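PDB 1SV4: Ets DNA-binding protein pokkuri from Drosophila melanogaster, which acts as an Ets-family transcriptional repressor that holds back photoreceptor development against Pnt and Ras signalling, and is represented here by its SAM/Pointed domain. Local coordinates for residues A[11-16]-A[44-49]; A[17-22]-A[34-39]; A[49-54]-A[61-66]. The protein carries 1 engineered substitution. All blocks are in the same frame, centred on the assembly; numbering follows the deposited sequence.

Contact 1: residues A[11-16]-A[44-49]. Engineered in segment 44-49: Arg45 (natural residue Ala).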
loop_
_atom_site.group_PDB
_atom_site.type_symbol
_atom_site.label_atom_id
_atom_site.label_comp_id
_atom_site.label_asym_id
_atom_site.label_seq_id
_atom_site.Cartn_x
_atom_site.Cartn_y
_atom_site.Cartn_z
ATOM N N ARG A 11 -4.946 7.180 -5.192
ATOM C CA ARG A 11 -6.404 7.179 -5.133
ATOM C C ARG A 11 -6.998 6.644 -6.426
ATOM O O ARG A 11 -8.176 6.311 -6.471
ATOM C CB ARG A 11 -6.940 8.599 -4.918
ATOM C CG ARG A 11 -6.170 9.431 -3.922
ATOM C CD ARG A 11 -6.653 9.224 -2.510
ATOM N NE ARG A 11 -6.052 10.221 -1.631
ATOM C CZ ARG A 11 -6.372 10.402 -0.354
ATOM N NH1 ARG A 11 -7.304 9.649 0.229
ATOM N NH2 ARG A 11 -5.753 11.350 0.341
ATOM N N LEU A 12 -6.184 6.578 -7.473
ATOM C CA LEU A 12 -6.642 6.103 -8.776
ATOM C C LEU A 12 -6.336 4.631 -8.990
ATOM O O LEU A 12 -6.687 4.060 -10.016
ATOM C CB LEU A 12 -5.986 6.915 -9.895
ATOM C CG LEU A 12 -6.218 8.419 -9.810
ATOM C CD1 LEU A 12 -5.656 9.071 -11.050
ATOM C CD2 LEU A 12 -7.721 8.708 -9.678
ATOM N N TRP A 13 -5.681 4.017 -8.019
ATOM C CA TRP A 13 -5.325 2.613 -8.138
ATOM C C TRP A 13 -6.497 1.637 -8.129
ATOM O O TRP A 13 -7.444 1.780 -7.356
ATOM C CB TRP A 13 -4.373 2.214 -7.013
ATOM C CG TRP A 13 -3.014 2.830 -7.088
ATOM C CD1 TRP A 13 -2.473 3.528 -8.132
ATOM C CD2 TRP A 13 -1.996 2.744 -6.093
ATOM N NE1 TRP A 13 -1.176 3.882 -7.845
ATOM C CE2 TRP A 13 -0.857 3.414 -6.599
ATOM C CE3 TRP A 13 -1.936 2.169 -4.819
ATOM C CZ2 TRP A 13 0.329 3.516 -5.879
ATOM C CZ3 TRP A 13 -0.755 2.270 -4.102
ATOM C CH2 TRP A 13 0.361 2.941 -4.636
ATOM N N SER A 14 -6.398 0.636 -9.001
ATOM C CA SER A 14 -7.390 -0.435 -9.103
ATOM C C SER A 14 -6.967 -1.450 -8.038
ATOM O O SER A 14 -5.940 -1.269 -7.372
ATOM C CB SER A 14 -7.318 -1.106 -10.482
ATOM O OG SER A 14 -6.053 -1.730 -10.669
ATOM N N ARG A 15 -7.742 -2.516 -7.877
ATOM C CA ARG A 15 -7.394 -3.524 -6.894
ATOM C C ARG A 15 -6.105 -4.223 -7.287
ATOM O O ARG A 15 -5.291 -4.574 -6.430
ATOM C CB ARG A 15 -8.526 -4.533 -6.742
ATOM C CG ARG A 15 -9.746 -3.919 -6.097
ATOM C CD ARG A 15 -10.754 -4.971 -5.676
ATOM N NE ARG A 15 -11.917 -4.350 -5.055
ATOM C CZ ARG A 15 -12.860 -5.022 -4.406
ATOM N NH1 ARG A 15 -12.774 -6.340 -4.294
ATOM N NH2 ARG A 15 -13.876 -4.373 -3.856
ATOM N N GLU A 16 -5.905 -4.414 -8.581
ATOM C CA GLU A 16 -4.684 -5.062 -9.040
ATOM C C GLU A 16 -3.501 -4.128 -8.811
ATOM O O GLU A 16 -2.382 -4.582 -8.567
ATOM C CB GLU A 16 -4.776 -5.414 -10.524
ATOM C CG GLU A 16 -5.861 -6.411 -10.868
ATOM C CD GLU A 16 -7.263 -5.864 -10.650
ATOM O OE1 GLU A 16 -7.545 -4.732 -11.107
ATOM O OE2 GLU A 16 -8.084 -6.577 -10.029
ATOM N N LYS A 44 -8.553 4.014 -3.581
ATOM C CA LYS A 44 -9.338 4.973 -2.809
ATOM C C LYS A 44 -9.535 4.496 -1.379
ATOM O O LYS A 44 -9.364 5.266 -0.429
ATOM C CB LYS A 44 -10.708 5.213 -3.453
ATOM C CG LYS A 44 -11.560 6.212 -2.675
ATOM C CD LYS A 44 -12.973 6.304 -3.221
ATOM C CE LYS A 44 -13.846 7.175 -2.318
ATOM N NZ LYS A 44 -15.274 7.191 -2.728
ATOM N N ARG A 45 -9.897 3.225 -1.225
ATOM C CA ARG A 45 -10.115 2.676 0.109
ATOM C C ARG A 45 -8.795 2.478 0.831
ATOM O O ARG A 45 -8.697 2.732 2.026
ATOM C CB ARG A 45 -10.884 1.349 0.037
ATOM C CG ARG A 45 -12.395 1.531 -0.179
ATOM C CD ARG A 45 -13.184 0.356 0.421
ATOM N NE ARG A 45 -13.199 -0.807 -0.457
ATOM C CZ ARG A 45 -13.303 -2.060 -0.031
ATOM N NH1 ARG A 45 -13.395 -2.312 1.268
ATOM N NH2 ARG A 45 -13.322 -3.056 -0.905
ATOM N N LEU A 46 -7.776 2.036 0.106
ATOM C CA LEU A 46 -6.475 1.831 0.726
ATOM C C LEU A 46 -5.995 3.117 1.398
ATOM O O LEU A 46 -5.513 3.093 2.532
ATOM C CB LEU A 46 -5.428 1.392 -0.311
ATOM C CG LEU A 46 -4.116 0.904 0.323
ATOM C CD1 LEU A 46 -4.344 -0.453 0.964
ATOM C CD2 LEU A 46 -3.008 0.808 -0.736
ATOM N N CYS A 47 -6.130 4.241 0.697
ATOM C CA CYS A 47 -5.678 5.519 1.238
ATOM C C CYS A 47 -6.527 6.019 2.395
ATOM O O CYS A 47 -6.166 6.994 3.062
ATOM C CB CYS A 47 -5.639 6.584 0.141
ATOM S SG CYS A 47 -4.486 6.199 -1.188
ATOM N N LEU A 48 -7.657 5.361 2.632
ATOM C CA LEU A 48 -8.522 5.758 3.736
ATOM C C LEU A 48 -8.244 4.941 4.999
ATOM O O LEU A 48 -8.707 5.290 6.089
ATOM C CB LEU A 48 -9.995 5.647 3.321
ATOM C CG LEU A 48 -10.404 6.768 2.357
ATOM C CD1 LEU A 48 -11.826 6.560 1.843
ATOM C CD2 LEU A 48 -10.286 8.103 3.090
ATOM N N LEU A 49 -7.482 3.861 4.860
ATOM C CA LEU A 49 -7.143 3.045 6.022
ATOM C C LEU A 49 -6.315 3.861 6.996
ATOM O O LEU A 49 -5.510 4.696 6.593
ATOM C CB LEU A 49 -6.335 1.814 5.621
ATOM C CG LEU A 49 -7.034 0.795 4.730
ATOM C CD1 LEU A 49 -6.083 -0.364 4.448
ATOM C CD2 LEU A 49 -8.315 0.311 5.417
HETATM O O HOH W 1 -8.980 3.857 -6.413
HETATM O O HOH W 2 -8.989 8.094 -0.912
#
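Arg11 lays its side chain along Cys47, with CD beside both CB and SG and the guanidinium set obliquely beside the cysteine, NH1 lying 3.5 Å from Cys47 CB. A bend at chi2 (-87°) turns the arginine chain along this flank, so that its methylene part packs on the cysteine and its charged end reaches past it, where Leu48 CD2 lies near the guanidinium edge. The polar end is bridged by water: a molecule in the guanidinium plane accepts from Arg11 NH1 at 2.6 Å and donates to Lys44 O. A second water bridges the backbones, donating to Arg11 O and Trp13 O and accepting from Lys44 N at 2.9 Å; the direct gap from Arg11 O to Lys44 N is 3.7 Å. These segments belong to the helical SAM/Pointed fold, in which the turn leading into helix 15-28 lies against the short helix 43-46 and the type I turn from Leu46 to Leu49. On the inner side, Leu46 points CD2 at the edge of the Trp13 indole, 4.3 Å from CZ3, while Trp13 NE1 is bonded to Pro7 O. Leu69 and Leu72 of helix 62-77 pack on Leu46 and Trp13, respectively. At the outer end stands Arg45, an engineered residue in place of the natural alanine. Its NH2 lies 3.3 Å from Arg15 NH2, the two guanidinium planes inclined at 56°. Arg15 comes to the Arg45 group at its edge, in plane; both atoms are donors, and the like charges would be expected to repel unless screened by solvent.

Contact 2: residues A[17-22]-A[34-39]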
loop_
_atom_site.group_PDB
_atom_site.type_symbol
_atom_site.label_atom_id
_atom_site.label_comp_id
_atom_site.label_asym_id
_atom_site.label_seq_id
_atom_site.Cartn_x
_atom_site.Cartn_y
_atom_site.Cartn_z
ATOM N N ASP A 17 -3.743 -2.822 -8.921
ATOM C CA ASP A 17 -2.681 -1.848 -8.689
ATOM C C ASP A 17 -2.261 -1.944 -7.217
ATOM O O ASP A 17 -1.073 -1.926 -6.907
ATOM C CB ASP A 17 -3.156 -0.427 -8.992
ATOM C CG ASP A 17 -3.304 -0.156 -10.482
ATOM O OD1 ASP A 17 -2.643 -0.833 -11.304
ATOM O OD2 ASP A 17 -4.070 0.764 -10.831
ATOM N N VAL A 18 -3.244 -2.050 -6.323
ATOM C CA VAL A 18 -2.982 -2.172 -4.890
ATOM C C VAL A 18 -2.101 -3.407 -4.637
ATOM O O VAL A 18 -1.137 -3.354 -3.863
ATOM C CB VAL A 18 -4.309 -2.290 -4.091
ATOM C CG1 VAL A 18 -4.033 -2.616 -2.621
ATOM C CG2 VAL A 18 -5.085 -0.985 -4.179
ATOM N N LEU A 19 -2.422 -4.513 -5.304
ATOM C CA LEU A 19 -1.643 -5.735 -5.151
ATOM C C LEU A 19 -0.198 -5.462 -5.549
ATOM O O LEU A 19 0.733 -5.838 -4.835
ATOM C CB LEU A 19 -2.221 -6.859 -6.023
ATOM C CG LEU A 19 -1.339 -8.108 -6.181
ATOM C CD1 LEU A 19 -1.086 -8.750 -4.824
ATOM C CD2 LEU A 19 -2.021 -9.101 -7.126
ATOM N N VAL A 20 -0.012 -4.798 -6.687
ATOM C CA VAL A 20 1.325 -4.481 -7.154
ATOM C C VAL A 20 2.065 -3.579 -6.160
ATOM O O VAL A 20 3.269 -3.717 -5.962
ATOM C CB VAL A 20 1.282 -3.813 -8.540
ATOM C CG1 VAL A 20 2.659 -3.293 -8.915
ATOM C CG2 VAL A 20 0.813 -4.825 -9.576
ATOM N N PHE A 21 1.349 -2.648 -5.542
ATOM C CA PHE A 21 1.973 -1.774 -4.557
ATOM C C PHE A 21 2.462 -2.612 -3.367
ATOM O O PHE A 21 3.612 -2.506 -2.948
ATOM C CB PHE A 21 0.975 -0.727 -4.061
ATOM C CG PHE A 21 1.432 -0.001 -2.830
ATOM C CD1 PHE A 21 2.545 0.835 -2.876
ATOM C CD2 PHE A 21 0.793 -0.202 -1.607
ATOM C CE1 PHE A 21 3.011 1.447 -1.729
ATOM C CE2 PHE A 21 1.258 0.412 -0.447
ATOM C CZ PHE A 21 2.368 1.236 -0.507
ATOM N N LEU A 22 1.588 -3.448 -2.823
ATOM C CA LEU A 22 1.957 -4.272 -1.679
ATOM C C LEU A 22 3.115 -5.235 -1.979
ATOM O O LEU A 22 3.986 -5.448 -1.123
ATOM C CB LEU A 22 0.724 -5.024 -1.171
ATOM C CG LEU A 22 -0.426 -4.099 -0.716
ATOM C CD1 LEU A 22 -1.649 -4.932 -0.378
ATOM C CD2 LEU A 22 0.001 -3.263 0.494
ATOM N N LEU A 34 2.762 -11.707 3.604
ATOM C CA LEU A 34 1.648 -10.776 3.745
ATOM C C LEU A 34 0.359 -11.442 3.252
ATOM O O LEU A 34 0.349 -12.070 2.198
ATOM C CB LEU A 34 1.937 -9.511 2.935
ATOM C CG LEU A 34 0.969 -8.329 3.048
ATOM C CD1 LEU A 34 0.863 -7.889 4.500
ATOM C CD2 LEU A 34 1.466 -7.180 2.186
ATOM N N ASP A 35 -0.722 -11.324 4.019
ATOM C CA ASP A 35 -1.994 -11.925 3.618
ATOM C C ASP A 35 -2.705 -10.963 2.660
ATOM O O ASP A 35 -3.424 -10.056 3.093
ATOM C CB ASP A 35 -2.881 -12.189 4.846
ATOM C CG ASP A 35 -4.156 -12.970 4.499
ATOM O OD1 ASP A 35 -4.627 -12.878 3.342
ATOM O OD2 ASP A 35 -4.698 -13.668 5.386
ATOM N N PHE A 36 -2.516 -11.172 1.360
ATOM C CA PHE A 36 -3.128 -10.300 0.366
ATOM C C PHE A 36 -4.659 -10.330 0.323
ATOM O O PHE A 36 -5.274 -9.463 -0.292
ATOM C CB PHE A 36 -2.547 -10.589 -1.026
ATOM C CG PHE A 36 -1.063 -10.334 -1.124
ATOM C CD1 PHE A 36 -0.150 -11.359 -0.909
ATOM C CD2 PHE A 36 -0.579 -9.055 -1.385
ATOM C CE1 PHE A 36 1.218 -11.117 -0.949
ATOM C CE2 PHE A 36 0.788 -8.800 -1.425
ATOM C CZ PHE A 36 1.687 -9.833 -1.207
ATOM N N ASP A 37 -5.282 -11.306 0.978
ATOM C CA ASP A 37 -6.744 -11.373 0.986
ATOM C C ASP A 37 -7.321 -10.290 1.880
ATOM O O ASP A 37 -8.506 -9.975 1.797
ATOM C CB ASP A 37 -7.243 -12.728 1.495
ATOM C CG ASP A 37 -6.986 -13.853 0.516
ATOM O OD1 ASP A 37 -6.753 -13.558 -0.679
ATOM O OD2 ASP A 37 -7.034 -15.034 0.938
ATOM N N LEU A 38 -6.481 -9.726 2.740
ATOM C CA LEU A 38 -6.931 -8.693 3.660
ATOM C C LEU A 38 -6.796 -7.293 3.060
ATOM O O LEU A 38 -7.058 -6.293 3.718
ATOM C CB LEU A 38 -6.155 -8.808 4.976
ATOM C CG LEU A 38 -6.300 -10.201 5.607
ATOM C CD1 LEU A 38 -5.477 -10.294 6.897
ATOM C CD2 LEU A 38 -7.790 -10.482 5.892
ATOM N N PHE A 39 -6.384 -7.231 1.801
ATOM C CA PHE A 39 -6.245 -5.947 1.125
ATOM C C PHE A 39 -7.011 -5.950 -0.203
ATOM O O PHE A 39 -6.532 -5.409 -1.204
ATOM C CB PHE A 39 -4.765 -5.630 0.881
ATOM C CG PHE A 39 -3.978 -5.410 2.147
ATOM C CD1 PHE A 39 -3.283 -6.454 2.746
ATOM C CD2 PHE A 39 -3.968 -4.160 2.758
ATOM C CE1 PHE A 39 -2.587 -6.257 3.939
ATOM C CE2 PHE A 39 -3.279 -3.953 3.953
ATOM C CZ PHE A 39 -2.586 -5.006 4.544
#
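Part of the hydrophobic core of the SAM/Pointed domain is closed here, where the first turns of helix 15-28 receive the 3-10 turn 36-38 and the residues flanking it. Leu22 gives the largest share of the packing. Its CG stands anti to the carbonyl carbon (chi1 -60°), and CD1 reaches the base of the Phe39 side chain, 3.4 Å from Phe39 CB. Leu22 CB meets the edge of the Phe36 ring, 3.8 Å from CE2, and also touches Leu34 CD2 at 4.1 Å. One helical turn earlier, Leu19 crosses Phe36 at about a right angle and brings CD1 to 3.5 Å from Phe36 CD2. Leu34 CB covers one face of that ring, offset toward its rim. An alanine in place of Phe36 is likely to leave Leu19 CD1 and Leu22 CB without their aromatic partner and open a gap beside the helix. The turn itself is shaped by an Asx turn, Asp37 N donating to Asp35 OD1 at 2.9 Å. Since the meeting side chains are all aliphatic or aromatic, the fit between helix and turn rests on shape and on exclusion of water rather than on directed polar bonds.

Contact 3: residues A[49-54]-A[61-66]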
loop_
_atom_site.group_PDB
_atom_site.type_symbol
_atom_site.label_atom_id
_atom_site.label_comp_id
_atom_site.label_asym_id
_atom_site.label_seq_id
_atom_site.Cartn_x
_atom_site.Cartn_y
_atom_site.Cartn_z
ATOM N N LEU A 49 -7.482 3.861 4.860
ATOM C CA LEU A 49 -7.143 3.045 6.022
ATOM C C LEU A 49 -6.315 3.861 6.996
ATOM O O LEU A 49 -5.510 4.696 6.593
ATOM C CB LEU A 49 -6.335 1.814 5.621
ATOM C CG LEU A 49 -7.034 0.795 4.730
ATOM C CD1 LEU A 49 -6.083 -0.364 4.448
ATOM C CD2 LEU A 49 -8.315 0.311 5.417
ATOM N N THR A 50 -6.527 3.610 8.281
ATOM C CA THR A 50 -5.788 4.287 9.339
ATOM C C THR A 50 -4.559 3.436 9.646
ATOM O O THR A 50 -4.485 2.279 9.228
ATOM C CB THR A 50 -6.626 4.366 10.626
ATOM O OG1 THR A 50 -6.948 3.034 11.054
ATOM C CG2 THR A 50 -7.920 5.129 10.377
ATOM N N ARG A 51 -3.601 4.003 10.377
ATOM C CA ARG A 51 -2.413 3.252 10.763
ATOM C C ARG A 51 -2.920 1.999 11.476
ATOM O O ARG A 51 -2.441 0.893 11.233
ATOM C CB ARG A 51 -1.544 4.076 11.720
ATOM C CG ARG A 51 -0.248 3.398 12.174
ATOM C CD ARG A 51 -0.166 3.278 13.699
ATOM N NE ARG A 51 -0.414 1.906 14.144
ATOM C CZ ARG A 51 -1.228 1.571 15.142
ATOM N NH1 ARG A 51 -1.885 2.508 15.812
ATOM N NH2 ARG A 51 -1.395 0.293 15.460
ATOM N N ALA A 52 -3.915 2.186 12.343
ATOM C CA ALA A 52 -4.500 1.081 13.096
ATOM C C ALA A 52 -5.064 0.002 12.187
ATOM O O ALA A 52 -4.897 -1.188 12.463
ATOM C CB ALA A 52 -5.598 1.601 14.031
ATOM N N ASP A 53 -5.743 0.410 11.115
ATOM C CA ASP A 53 -6.322 -0.543 10.170
ATOM C C ASP A 53 -5.236 -1.395 9.512
ATOM O O ASP A 53 -5.381 -2.614 9.385
ATOM C CB ASP A 53 -7.134 0.183 9.089
ATOM C CG ASP A 53 -8.362 0.872 9.648
ATOM O OD1 ASP A 53 -9.086 0.234 10.447
ATOM O OD2 ASP A 53 -8.610 2.044 9.283
ATOM N N PHE A 54 -4.157 -0.759 9.067
ATOM C CA PHE A 54 -3.068 -1.521 8.469
ATOM C C PHE A 54 -2.556 -2.498 9.519
ATOM O O PHE A 54 -2.252 -3.652 9.220
ATOM C CB PHE A 54 -1.926 -0.600 8.029
ATOM C CG PHE A 54 -2.065 -0.087 6.619
ATOM C CD1 PHE A 54 -2.544 1.198 6.373
ATOM C CD2 PHE A 54 -1.719 -0.897 5.537
ATOM C CE1 PHE A 54 -2.675 1.671 5.069
ATOM C CE2 PHE A 54 -1.847 -0.437 4.220
ATOM C CZ PHE A 54 -2.326 0.850 3.987
ATOM N N ALA A 61 4.130 -5.647 10.070
ATOM C CA ALA A 61 4.657 -4.439 9.457
ATOM C C ALA A 61 3.640 -3.464 8.898
ATOM O O ALA A 61 3.911 -2.785 7.909
ATOM C CB ALA A 61 5.644 -4.824 8.371
ATOM N N GLY A 62 2.482 -3.375 9.536
ATOM C CA GLY A 62 1.464 -2.454 9.073
ATOM C C GLY A 62 1.932 -1.009 8.984
ATOM O O GLY A 62 1.626 -0.317 8.012
ATOM N N ASP A 63 2.673 -0.543 9.991
ATOM C CA ASP A 63 3.163 0.839 10.004
ATOM C C ASP A 63 3.984 1.192 8.765
ATOM O O ASP A 63 3.876 2.293 8.229
ATOM C CB ASP A 63 4.006 1.092 11.260
ATOM C CG ASP A 63 3.160 1.285 12.510
ATOM O OD1 ASP A 63 2.227 0.484 12.746
ATOM O OD2 ASP A 63 3.441 2.239 13.266
ATOM N N VAL A 64 4.811 0.256 8.317
ATOM C CA VAL A 64 5.641 0.474 7.134
ATOM C C VAL A 64 4.760 0.727 5.918
ATOM O O VAL A 64 4.938 1.711 5.183
ATOM C CB VAL A 64 6.529 -0.753 6.860
ATOM C CG1 VAL A 64 7.312 -0.556 5.563
ATOM C CG2 VAL A 64 7.464 -0.973 8.045
ATOM N N LEU A 65 3.807 -0.171 5.714
ATOM C CA LEU A 65 2.877 -0.061 4.598
ATOM C C LEU A 65 2.214 1.305 4.633
ATOM O O LEU A 65 2.256 2.069 3.671
ATOM C CB LEU A 65 1.814 -1.160 4.706
ATOM C CG LEU A 65 2.363 -2.593 4.667
ATOM C CD1 LEU A 65 1.226 -3.609 4.763
ATOM C CD2 LEU A 65 3.129 -2.791 3.370
ATOM N N HIS A 66 1.623 1.618 5.773
ATOM C CA HIS A 66 0.926 2.876 5.936
ATOM C C HIS A 66 1.827 4.076 5.682
ATOM O O HIS A 66 1.440 5.013 4.995
ATOM C CB HIS A 66 0.318 2.936 7.339
ATOM C CG HIS A 66 -0.391 4.219 7.636
ATOM N ND1 HIS A 66 0.240 5.301 8.216
ATOM C CD2 HIS A 66 -1.668 4.606 7.408
ATOM C CE1 HIS A 66 -0.621 6.297 8.334
ATOM N NE2 HIS A 66 -1.784 5.903 7.851
HETATM O O HOH W 3 0.038 -0.497 11.296
#
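Phe54 runs from helix 51-57 into the face of helix 62-77, and nearly every atom of its side chain meets a partner there. CB comes first, resting 3.6 Å from Gly62 O. Where the helices draw close, Gly62 presents only backbone; a CB at this position would collide with the carbonyl carbon of Phe54. With CG anti to the carbonyl carbon (chi1 -89°), the ring then divides its two edges between neighbours: CD1 touches His66 CB at 3.5 Å, while CD2 and CE2 lie against Leu65, CD2 being 3.6 Å from its CB. Farther out, CE1 packs beside His66 CA and CD2. One ring face is covered by His66 N, above its centre, and the opposite face by Leu49 CD1 near the rim. The tip, CZ, continues inward to Leu46. This is the junction of two consecutive helices in the SAM/Pointed domain, the long C-terminal helix 62-77 packing with its first turns on the short helix 51-57. The latter begins with a capping box: Thr50 OG1 accepts from Asp53 N, and Asp53 OD2 accepts from Thr50 N at 2.8 Å and, from above the carboxylate plane, from Thr50 OG1. The His66 imidazole lies face-on to the first residue of this helix. Arg51 CB sits almost squarely above the ring in a CH-pi contact, 4.1 Å from the centroid, and Phe54 CD1 and Leu49 O lie at the imidazole edge. At the solvent side, Arg51 bends at chi2 and chi3 and offers NE to Asp63 OD1 in a weak, 3.3 Å hydrogen-bonded salt bridge, the guanidinium and carboxylate planes 40° apart. A water donates both to that same OD1 and to Arg51 O.

Overall arrangement
All three contacts lie within the single SAM/Pointed domain and surround one apolar core. Contact 2 falls between the two segments of contact 1 along the chain, and contact 3 begins at Leu49, where contact 1 ends. Contacts 1 and 2 share helix 15-28, their centres about 11 Å apart; contacts 1 and 3 share Leu49 and lie about 14 Å apart, with about 13 Å between the centres of contacts 2 and 3. Side chains join them directly: Phe21 packs on Trp13, and Phe39 and Phe54 touch each other and Leu46. Helix 15-28, the short helices 43-46 and 51-57, the 3-10 turn and the long helix 62-77 are thereby joined in one compact helical domain.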